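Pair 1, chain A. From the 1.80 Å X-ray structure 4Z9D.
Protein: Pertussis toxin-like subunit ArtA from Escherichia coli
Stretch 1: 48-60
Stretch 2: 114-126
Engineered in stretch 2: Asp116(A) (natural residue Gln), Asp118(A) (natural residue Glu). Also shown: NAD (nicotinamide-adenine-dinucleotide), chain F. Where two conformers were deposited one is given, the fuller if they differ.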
# COMPACT_ATOMS: atom_id res chain seq x y z
N SER A 48 -10.73 -0.44 7.20
CA SER A 48 -9.33 -0.17 7.55
C SER A 48 -8.99 1.32 7.55
O SER A 48 -9.42 2.07 6.66
CB SER A 48 -8.40 -0.90 6.60
OG SER A 48 -7.05 -0.59 6.91
N ALA A 49 -8.22 1.74 8.54
CA ALA A 49 -7.75 3.12 8.62
C ALA A 49 -6.60 3.36 7.66
O ALA A 49 -6.21 4.50 7.42
CB ALA A 49 -7.32 3.46 10.02
N PHE A 50 -6.05 2.28 7.15
CA PHE A 50 -4.75 2.35 6.49
C PHE A 50 -4.84 2.12 4.98
O PHE A 50 -5.71 1.38 4.50
CB PHE A 50 -3.80 1.33 7.12
CG PHE A 50 -3.72 1.40 8.62
CD1 PHE A 50 -3.06 2.45 9.24
CD2 PHE A 50 -4.31 0.41 9.41
CE1 PHE A 50 -2.97 2.52 10.63
CE2 PHE A 50 -4.23 0.47 10.80
CZ PHE A 50 -3.56 1.53 11.42
N ILE A 51 -3.91 2.73 4.25
CA ILE A 51 -3.77 2.51 2.81
C ILE A 51 -2.44 1.81 2.58
O ILE A 51 -1.39 2.35 2.90
CB ILE A 51 -3.81 3.83 2.02
CG1 ILE A 51 -5.11 4.60 2.33
CG2 ILE A 51 -3.65 3.59 0.52
CD1 ILE A 51 -5.04 6.09 1.99
N ALA A 52 -2.48 0.58 2.06
CA ALA A 52 -1.28 -0.24 1.95
C ALA A 52 -0.38 0.21 0.80
O ALA A 52 -0.86 0.51 -0.29
CB ALA A 52 -1.66 -1.70 1.76
N THR A 53 0.92 0.23 1.05
CA THR A 53 1.93 0.48 0.01
C THR A 53 3.13 -0.43 0.26
O THR A 53 3.20 -1.09 1.29
CB THR A 53 2.42 1.96 -0.00
OG1 THR A 53 3.24 2.20 1.15
CG2 THR A 53 1.26 2.94 -0.01
N THR A 54 4.07 -0.47 -0.69
CA THR A 54 5.28 -1.25 -0.49
C THR A 54 6.45 -0.51 -1.11
O THR A 54 6.29 0.20 -2.11
CB THR A 54 5.20 -2.67 -1.12
OG1 THR A 54 6.45 -3.35 -0.97
CG2 THR A 54 4.86 -2.57 -2.60
N THR A 55 7.64 -0.66 -0.53
CA THR A 55 8.83 -0.05 -1.11
C THR A 55 9.37 -0.85 -2.28
O THR A 55 10.22 -0.37 -3.04
CB THR A 55 9.96 0.09 -0.08
OG1 THR A 55 10.28 -1.20 0.45
CG2 THR A 55 9.57 1.04 1.04
N SER A 56 8.88 -2.08 -2.42
CA SER A 56 9.46 -3.05 -3.35
C SER A 56 8.71 -3.20 -4.68
O SER A 56 7.57 -3.67 -4.73
CB SER A 56 9.55 -4.42 -2.65
OG SER A 56 9.86 -5.46 -3.56
N LEU A 57 9.38 -2.81 -5.77
CA LEU A 57 8.86 -2.97 -7.11
C LEU A 57 8.59 -4.44 -7.41
O LEU A 57 7.56 -4.81 -7.99
CB LEU A 57 9.86 -2.41 -8.13
CG LEU A 57 9.53 -2.64 -9.60
CD1 LEU A 57 8.28 -1.85 -9.99
CD2 LEU A 57 10.70 -2.28 -10.50
N ILE A 58 9.51 -5.28 -6.95
CA ILE A 58 9.39 -6.72 -7.16
C ILE A 58 8.12 -7.23 -6.52
O ILE A 58 7.39 -8.02 -7.13
CB ILE A 58 10.62 -7.46 -6.59
CG1 ILE A 58 11.81 -7.25 -7.52
CG2 ILE A 58 10.31 -8.95 -6.43
CD1 ILE A 58 13.15 -7.53 -6.89
N GLU A 59 7.84 -6.77 -5.30
CA GLU A 59 6.61 -7.14 -4.60
C GLU A 59 5.35 -6.71 -5.33
O GLU A 59 4.34 -7.41 -5.26
CB GLU A 59 6.59 -6.57 -3.18
CG GLU A 59 7.48 -7.33 -2.19
CD GLU A 59 7.34 -6.84 -0.75
OE1 GLU A 59 6.56 -5.89 -0.51
OE2 GLU A 59 8.01 -7.41 0.14
N THR A 60 5.37 -5.56 -6.01
CA THR A 60 4.16 -5.10 -6.70
C THR A 60 3.69 -6.08 -7.79
O THR A 60 2.48 -6.28 -7.96
CB THR A 60 4.32 -3.72 -7.35
OG1 THR A 60 5.30 -3.78 -8.41
CG2 THR A 60 4.74 -2.71 -6.31
N ARG A 114 8.75 -10.42 6.89
CA ARG A 114 10.20 -10.61 7.02
C ARG A 114 11.06 -9.62 6.25
O ARG A 114 12.13 -9.23 6.73
CB ARG A 114 10.56 -12.03 6.59
CG ARG A 114 11.50 -12.75 7.53
CD ARG A 114 11.89 -14.08 6.91
NE ARG A 114 12.39 -13.86 5.55
CZ ARG A 114 13.66 -13.93 5.20
NH1 ARG A 114 14.59 -14.25 6.10
NH2 ARG A 114 14.01 -13.70 3.95
N GLU A 115 10.62 -9.22 5.07
CA GLU A 115 11.47 -8.40 4.21
C GLU A 115 11.31 -6.91 4.50
O GLU A 115 12.02 -6.09 3.93
CB GLU A 115 11.16 -8.71 2.74
CG GLU A 115 11.99 -9.84 2.18
CD GLU A 115 11.47 -10.33 0.85
OE1 GLU A 115 10.36 -10.92 0.85
OE2 GLU A 115 12.15 -10.14 -0.18
N ASP A 116 10.38 -6.58 5.40
CA ASP A 116 10.21 -5.21 5.90
C ASP A 116 9.96 -4.14 4.84
O ASP A 116 10.41 -3.00 5.00
CB ASP A 116 11.44 -4.80 6.71
CG ASP A 116 11.63 -5.65 7.94
OD1 ASP A 116 10.63 -6.22 8.45
OD2 ASP A 116 12.79 -5.77 8.39
N ASN A 117 9.20 -4.46 3.80
CA ASN A 117 8.89 -3.46 2.78
C ASN A 117 7.51 -2.82 2.94
O ASN A 117 7.15 -1.93 2.18
CB ASN A 117 8.99 -4.10 1.40
CG ASN A 117 10.38 -4.60 1.12
OD1 ASN A 117 11.37 -3.92 1.42
ND2 ASN A 117 10.48 -5.81 0.59
N ASP A 118 6.75 -3.27 3.93
CA ASP A 118 5.41 -2.73 4.12
C ASP A 118 5.41 -1.36 4.77
O ASP A 118 6.08 -1.14 5.78
CB ASP A 118 4.54 -3.67 4.95
CG ASP A 118 4.28 -4.98 4.25
OD1 ASP A 118 3.42 -4.99 3.34
OD2 ASP A 118 4.91 -6.01 4.62
N ILE A 119 4.64 -0.45 4.18
CA ILE A 119 4.46 0.89 4.70
C ILE A 119 2.98 1.22 4.58
O ILE A 119 2.37 0.95 3.54
CB ILE A 119 5.32 1.92 3.96
CG1 ILE A 119 6.80 1.72 4.32
CG2 ILE A 119 4.90 3.33 4.31
CD1 ILE A 119 7.72 2.64 3.61
N VAL A 120 2.36 1.75 5.63
CA VAL A 120 0.97 2.14 5.51
C VAL A 120 0.83 3.65 5.60
O VAL A 120 1.56 4.29 6.35
CB VAL A 120 0.07 1.50 6.60
CG1 VAL A 120 0.07 -0.03 6.45
CG2 VAL A 120 0.54 1.87 7.98
N ALA A 121 -0.11 4.20 4.84
CA ALA A 121 -0.47 5.61 4.98
C ALA A 121 -1.75 5.67 5.77
O ALA A 121 -2.63 4.81 5.62
CB ALA A 121 -0.65 6.27 3.64
N VAL A 122 -1.88 6.68 6.61
CA VAL A 122 -3.10 6.79 7.39
C VAL A 122 -4.10 7.74 6.73
O VAL A 122 -3.78 8.88 6.38
CB VAL A 122 -2.78 7.23 8.85
CG1 VAL A 122 -1.96 6.16 9.55
CG2 VAL A 122 -2.06 8.58 8.89
N GLU A 123 -5.33 7.24 6.58
CA GLU A 123 -6.50 7.99 6.09
C GLU A 123 -6.47 8.40 4.61
O GLU A 123 -7.39 8.07 3.86
CB GLU A 123 -6.74 9.26 6.94
CG GLU A 123 -8.16 9.81 6.73
CD GLU A 123 -8.41 11.20 7.33
OE1 GLU A 123 -7.89 11.51 8.43
OE2 GLU A 123 -9.11 12.00 6.68
N HIS A 124 -5.43 9.10 4.17
CA HIS A 124 -5.50 9.75 2.86
C HIS A 124 -4.13 10.07 2.29
O HIS A 124 -3.32 10.70 2.95
CB HIS A 124 -6.32 11.06 2.96
CG HIS A 124 -6.39 11.85 1.69
ND1 HIS A 124 -6.85 11.31 0.50
CD2 HIS A 124 -6.05 13.13 1.41
CE1 HIS A 124 -6.78 12.23 -0.45
NE2 HIS A 124 -6.30 13.34 0.07
N ILE A 125 -3.89 9.64 1.06
CA ILE A 125 -2.75 10.08 0.27
C ILE A 125 -3.23 11.07 -0.79
O ILE A 125 -3.97 10.68 -1.68
CB ILE A 125 -2.06 8.90 -0.44
CG1 ILE A 125 -1.60 7.86 0.59
CG2 ILE A 125 -0.89 9.38 -1.33
CD1 ILE A 125 -1.20 6.51 -0.07
N PRO A 126 -2.79 12.33 -0.72
CA PRO A 126 -3.19 13.30 -1.74
C PRO A 126 -2.74 12.94 -3.17
O PRO A 126 -1.69 12.31 -3.36
CB PRO A 126 -2.51 14.60 -1.28
CG PRO A 126 -2.22 14.39 0.19
CD PRO A 126 -1.96 12.93 0.33
PA NAD F . -7.73 -2.40 -0.56
O1A NAD F . -7.10 -1.13 -0.11
O2A NAD F . -9.05 -2.80 0.00
O5B NAD F . -7.81 -2.33 -2.19
C5B NAD F . -8.45 -3.32 -3.01
C4B NAD F . -9.38 -2.59 -3.99
O4B NAD F . -10.49 -1.98 -3.27
C3B NAD F . -8.66 -1.42 -4.59
O3B NAD F . -7.81 -1.92 -5.67
C2B NAD F . -9.84 -0.67 -5.14
O2B NAD F . -10.43 -1.46 -6.15
C1B NAD F . -10.78 -0.71 -3.93
N9A NAD F . -10.59 0.31 -2.83
C8A NAD F . -9.66 0.47 -1.88
N7A NAD F . -10.01 1.52 -1.14
C5A NAD F . -11.17 2.00 -1.60
C6A NAD F . -11.94 3.03 -1.22
N6A NAD F . -11.52 3.74 -0.18
N1A NAD F . -13.09 3.34 -1.85
C2A NAD F . -13.47 2.56 -2.94
N3A NAD F . -12.65 1.49 -3.33
C4A NAD F . -11.52 1.24 -2.65
O3 NAD F . -6.74 -3.60 -0.31
PN NAD F . -5.16 -3.55 -0.71
O1N NAD F . -4.60 -2.19 -0.49
O2N NAD F . -4.97 -4.24 -2.00
O5D NAD F . -4.61 -4.46 0.48
C5D NAD F . -5.10 -5.79 0.71
C4D NAD F . -4.01 -6.62 1.40
O4D NAD F . -2.82 -6.46 0.55
C3D NAD F . -3.65 -6.06 2.79
O3D NAD F . -3.14 -7.10 3.63
C2D NAD F . -2.51 -5.14 2.40
O2D NAD F . -1.69 -4.82 3.54
C1D NAD F . -1.75 -5.97 1.37
N1N NAD F . -0.81 -5.08 0.60
C2N NAD F . -1.27 -4.40 -0.56
C3N NAD F . -0.45 -3.53 -1.28
C7N NAD F . -0.90 -2.87 -2.44
O7N NAD F . 0.02 -2.29 -3.23
N7N NAD F . -2.21 -2.91 -2.72
C4N NAD F . 0.86 -3.34 -0.84
C5N NAD F . 1.33 -4.00 0.30
C6N NAD F . 0.51 -4.86 1.02
O HOH W 1 1.83 -2.43 3.36
O HOH W 2 11.85 -0.75 2.90
O HOH W 3 7.65 -6.82 3.31

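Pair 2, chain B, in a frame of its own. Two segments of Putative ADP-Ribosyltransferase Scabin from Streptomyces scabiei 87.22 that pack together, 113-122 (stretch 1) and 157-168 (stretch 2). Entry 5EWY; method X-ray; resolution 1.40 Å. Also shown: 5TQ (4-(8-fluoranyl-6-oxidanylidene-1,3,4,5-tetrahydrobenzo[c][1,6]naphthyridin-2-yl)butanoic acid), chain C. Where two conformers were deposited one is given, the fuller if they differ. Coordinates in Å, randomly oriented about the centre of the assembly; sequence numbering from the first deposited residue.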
# COMPACT_ATOMS: atom_id res chain seq x y z
N SER B 113 -9.02 6.75 -7.86
CA SER B 113 -8.64 7.56 -6.72
C SER B 113 -7.17 7.95 -6.80
O SER B 113 -6.42 7.42 -7.63
CB SER B 113 -8.92 6.78 -5.44
OG SER B 113 -7.78 6.02 -5.07
N PRO B 114 -6.74 8.90 -5.96
CA PRO B 114 -5.31 9.23 -5.85
C PRO B 114 -4.53 8.27 -4.99
O PRO B 114 -3.34 8.50 -4.76
CB PRO B 114 -5.35 10.62 -5.19
CG PRO B 114 -6.54 10.54 -4.32
CD PRO B 114 -7.56 9.78 -5.11
N TYR B 115 -5.18 7.24 -4.46
CA TYR B 115 -4.59 6.37 -3.45
C TYR B 115 -4.18 5.03 -4.05
O TYR B 115 -4.82 4.50 -4.96
CB TYR B 115 -5.61 6.09 -2.34
CG TYR B 115 -6.15 7.33 -1.70
CD1 TYR B 115 -5.34 8.12 -0.89
CD2 TYR B 115 -7.47 7.73 -1.90
CE1 TYR B 115 -5.82 9.28 -0.32
CE2 TYR B 115 -7.95 8.87 -1.31
CZ TYR B 115 -7.13 9.65 -0.53
OH TYR B 115 -7.61 10.79 0.04
N VAL B 116 -3.10 4.47 -3.51
CA VAL B 116 -2.78 3.06 -3.70
C VAL B 116 -3.03 2.36 -2.37
O VAL B 116 -2.42 2.72 -1.36
CB VAL B 116 -1.35 2.84 -4.19
CG1 VAL B 116 -1.00 1.36 -4.20
CG2 VAL B 116 -1.17 3.43 -5.59
N SER B 117 -3.88 1.34 -2.39
CA SER B 117 -4.23 0.61 -1.19
C SER B 117 -3.18 -0.44 -0.87
O SER B 117 -2.71 -1.16 -1.74
CB SER B 117 -5.55 -0.12 -1.36
OG SER B 117 -6.61 0.82 -1.52
N THR B 118 -2.86 -0.53 0.42
CA THR B 118 -1.99 -1.57 0.98
C THR B 118 -2.65 -2.02 2.27
O THR B 118 -3.62 -1.43 2.74
CB THR B 118 -0.57 -1.05 1.26
OG1 THR B 118 -0.59 -0.16 2.38
CG2 THR B 118 0.03 -0.34 0.01
N THR B 119 -2.06 -3.04 2.89
CA THR B 119 -2.60 -3.56 4.13
C THR B 119 -1.49 -3.90 5.11
O THR B 119 -0.41 -4.32 4.72
CB THR B 119 -3.49 -4.81 3.87
OG1 THR B 119 -3.96 -5.35 5.09
CG2 THR B 119 -2.75 -5.86 3.09
N TYR B 120 -1.85 -3.84 6.39
CA TYR B 120 -0.99 -4.36 7.44
C TYR B 120 -0.98 -5.89 7.47
O TYR B 120 -0.12 -6.47 8.13
CB TYR B 120 -1.50 -3.88 8.80
CG TYR B 120 -1.36 -2.41 9.11
CD1 TYR B 120 -0.12 -1.87 9.42
CD2 TYR B 120 -2.48 -1.59 9.24
CE1 TYR B 120 0.02 -0.54 9.77
CE2 TYR B 120 -2.34 -0.25 9.58
CZ TYR B 120 -1.09 0.25 9.87
OH TYR B 120 -0.93 1.57 10.23
N ASP B 121 -1.92 -6.55 6.79
CA ASP B 121 -2.15 -7.99 6.91
C ASP B 121 -1.47 -8.74 5.77
O ASP B 121 -1.93 -8.70 4.61
CB ASP B 121 -3.66 -8.22 6.89
CG ASP B 121 -4.05 -9.67 7.07
OD1 ASP B 121 -3.17 -10.53 7.23
OD2 ASP B 121 -5.29 -9.93 7.03
N HIS B 122 -0.40 -9.46 6.10
CA HIS B 122 0.30 -10.30 5.14
C HIS B 122 -0.63 -11.21 4.37
O HIS B 122 -0.36 -11.52 3.19
CB HIS B 122 1.36 -11.12 5.88
CG HIS B 122 2.03 -12.13 5.02
ND1 HIS B 122 1.51 -13.40 4.82
CD2 HIS B 122 3.12 -12.05 4.22
CE1 HIS B 122 2.27 -14.05 3.97
NE2 HIS B 122 3.26 -13.26 3.59
N ASP B 157 -11.83 -5.02 8.35
CA ASP B 157 -10.92 -6.15 8.51
C ASP B 157 -9.85 -6.20 7.43
O ASP B 157 -8.96 -7.05 7.52
CB ASP B 157 -11.68 -7.48 8.58
CG ASP B 157 -12.29 -7.75 9.96
OD1 ASP B 157 -11.82 -7.16 10.96
OD2 ASP B 157 -13.24 -8.55 10.03
N GLN B 158 -9.84 -5.26 6.49
CA GLN B 158 -8.75 -5.17 5.55
C GLN B 158 -7.54 -4.43 6.11
O GLN B 158 -6.48 -4.43 5.47
CB GLN B 158 -9.18 -4.42 4.29
CG GLN B 158 -10.27 -5.05 3.48
CD GLN B 158 -10.46 -4.29 2.18
OE1 GLN B 158 -10.69 -3.05 2.17
NE2 GLN B 158 -10.34 -5.00 1.08
N VAL B 159 -7.70 -3.76 7.26
CA VAL B 159 -6.62 -3.05 7.94
C VAL B 159 -5.72 -2.31 6.94
O VAL B 159 -4.50 -2.52 6.86
CB VAL B 159 -5.87 -3.92 8.96
CG1 VAL B 159 -6.79 -4.32 10.09
CG2 VAL B 159 -5.23 -5.14 8.32
N GLU B 160 -6.35 -1.41 6.20
CA GLU B 160 -5.79 -0.77 5.02
C GLU B 160 -4.94 0.44 5.40
O GLU B 160 -5.25 1.17 6.35
CB GLU B 160 -6.92 -0.33 4.09
CG GLU B 160 -6.44 0.27 2.81
CD GLU B 160 -7.54 0.65 1.87
OE1 GLU B 160 -8.70 0.23 2.12
OE2 GLU B 160 -7.24 1.36 0.89
N VAL B 161 -3.90 0.65 4.62
CA VAL B 161 -3.10 1.87 4.61
C VAL B 161 -3.14 2.39 3.18
O VAL B 161 -2.74 1.68 2.23
CB VAL B 161 -1.66 1.62 5.09
CG1 VAL B 161 -0.83 2.91 5.00
CG2 VAL B 161 -1.64 1.07 6.53
N ALA B 162 -3.62 3.61 3.01
CA ALA B 162 -3.81 4.20 1.68
C ALA B 162 -2.70 5.20 1.39
O ALA B 162 -2.53 6.18 2.14
CB ALA B 162 -5.15 4.91 1.61
N PHE B 163 -1.96 4.98 0.31
CA PHE B 163 -0.82 5.83 -0.03
C PHE B 163 -1.23 6.90 -1.04
O PHE B 163 -1.43 6.58 -2.23
CB PHE B 163 0.36 5.00 -0.56
CG PHE B 163 1.15 4.39 0.55
CD1 PHE B 163 2.19 5.08 1.13
CD2 PHE B 163 0.78 3.17 1.08
CE1 PHE B 163 2.89 4.55 2.20
CE2 PHE B 163 1.45 2.62 2.15
CZ PHE B 163 2.51 3.31 2.72
N PRO B 164 -1.40 8.15 -0.63
CA PRO B 164 -1.75 9.20 -1.61
C PRO B 164 -0.57 9.47 -2.53
O PRO B 164 0.55 9.70 -2.08
CB PRO B 164 -2.07 10.42 -0.74
CG PRO B 164 -2.11 9.92 0.69
CD PRO B 164 -1.22 8.71 0.72
N GLY B 165 -0.82 9.40 -3.83
CA GLY B 165 0.23 9.50 -4.81
C GLY B 165 0.94 8.19 -5.07
O GLY B 165 1.89 8.17 -5.86
N GLY B 166 0.50 7.11 -4.44
CA GLY B 166 1.13 5.82 -4.63
C GLY B 166 2.48 5.71 -3.96
O GLY B 166 2.75 6.35 -2.95
N ILE B 167 3.30 4.83 -4.52
CA ILE B 167 4.50 4.31 -3.85
C ILE B 167 5.59 4.12 -4.88
O ILE B 167 5.43 3.31 -5.81
CB ILE B 167 4.21 2.96 -3.16
CG1 ILE B 167 2.99 3.04 -2.24
CG2 ILE B 167 5.46 2.49 -2.39
CD1 ILE B 167 2.53 1.69 -1.77
N ARG B 168 6.72 4.81 -4.70
CA ARG B 168 7.85 4.66 -5.60
C ARG B 168 8.45 3.26 -5.49
O ARG B 168 8.40 2.62 -4.44
CB ARG B 168 8.94 5.69 -5.26
CG ARG B 168 8.56 7.11 -5.62
CD ARG B 168 9.79 8.00 -5.76
NE ARG B 168 10.46 8.23 -4.49
CZ ARG B 168 10.01 9.05 -3.54
NH1 ARG B 168 8.87 9.71 -3.70
NH2 ARG B 168 10.70 9.20 -2.41
N12 5TQ C . -8.03 -3.29 -5.26
C13 5TQ C . -7.14 -4.06 -5.89
C15 5TQ C . -9.18 -2.70 -6.02
C17 5TQ C . -8.36 -0.96 -7.68
C01 5TQ C . -5.62 -3.92 0.35
C02 5TQ C . -6.55 -3.18 1.06
C03 5TQ C . -7.63 -2.58 0.42
C04 5TQ C . -7.76 -2.71 -0.96
C05 5TQ C . -6.84 -3.48 -1.70
C06 5TQ C . -5.76 -4.07 -1.03
C07 5TQ C . -4.80 -4.87 -1.78
C08 5TQ C . -6.96 -3.64 -3.13
C09 5TQ C . -5.97 -4.43 -3.78
N10 5TQ C . -4.94 -4.99 -3.11
C11 5TQ C . -7.99 -3.11 -3.92
C14 5TQ C . -6.09 -4.60 -5.22
C16 5TQ C . -8.92 -2.35 -7.48
C18 5TQ C . -6.85 -0.95 -7.56
O19 5TQ C . -3.83 -5.42 -1.20
F20 5TQ C . -6.41 -3.05 2.38
O21 5TQ C . -6.17 -0.32 -8.41
O22 5TQ C . -6.31 -1.57 -6.62
O HOH W 4 -7.20 -8.67 8.60

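The sharpest difference lies where Asp118(A) of pair 1, an engineered residue, matches Glu160(B) of pair 2. Glu160(B) reaches straight across to its partner strand: Ser117(B) OG donates to Glu160(B) OE2 at 2.5 Å. In pair 1 the position matching Ser117(B) is Ala52(A), which has no hydroxyl to offer, and the carboxylate of Asp118(A) instead meets stretch 1 through water: water 1 lies 3.0 Å from Asp118(A) OD1 and 2.8 Å from Thr53(A) O, and water 3 lies 3.1 Å from Asp118(A) OD2 and 3.2 Å from Glu59(A) OE2.

Beneath this difference the backbones coincide, with an RMSD of 0.6 Å over 14 central residues. Each pair is two antiparallel strands, their directions 148° apart in pair 1 and 154° in pair 2, and the buried areas are nearly equal, 766 and 753 Å². Bridges match one for one, from Phe50(A) with Val122(A) and Tyr115(B) with Pro164(B) to Thr54(A) with Asp118(A) and Thr119(B) with Glu160(B).

The best-conserved side-chain contact is a threonine in the p rotamer, Thr53(A) or Thr118(B). Its backbone and hydroxyl both donate to one carbonyl: in pair 1 Thr53(A) N and OG1 lie 3.0 and 2.8 Å from Ile119(A) O, in pair 2 Thr118(B) N and OG1 lie 2.9 and 2.8 Å from Val161(B) O. The return bond is longer in pair 1, 3.3 Å from Ile119(A) N to Thr53(A) O, against 2.8 Å from Val161(B) N to Thr118(B) O.

On the face carrying the aromatic residues, Phe50(A) packs CD1 against Val120(A) CG2 and Val122(A) CG1, both at 3.9 Å. Tyr115(B) meets a smaller alanine and a proline: its CD1 is 4.1 Å from Ala162(B) CB and its CE1 3.9 Å from Pro164(B) CG. On the other face bulk changes strands. Long Ile51(A) opposes small Ala121(A), CB to CB at 4.3 Å; Ile51(A) CD1 reaches to 3.6 Å from Glu123(A) O, and Ile51(A) CG2 lies 3.9 Å from Ile125(A) CD1. Shorter Val116(B) opposes large Phe163(B), whose ring edge faces Val116(B) O and Thr118(B) OG1. Val116(B) CG2 also comes 3.5 Å from Gly166(B) CA, in the type II turn, Phe163(B) to Gly166(B), at the end of the partner strand.

At the far end the shared bond runs from Thr55(A) N to Asn117(A) O and from Tyr120(B) N to Val159(B) O, each 3.0 Å. In pair 1 Asn117(A) ND2 donates to Glu59(A) OE2 (3.0 Å), and Thr54(A) OG1 donates to Glu59(A) OE1 (2.6 Å), so one carboxylate ties both stretches together. In pair 2 Thr119(B) OG1, on the threonine matching Thr54(A), donates to Gln158(B) O at 2.7 Å, and Tyr120(B) lays a ring face over Val161(B) CG2, 3.7 Å from the ring centroid. Both sheets border a ligand: Ala52(A) CB lies 3.6 Å from NAD C2N, and Ser117(B) CB 3.4 Å from 5TQ C04.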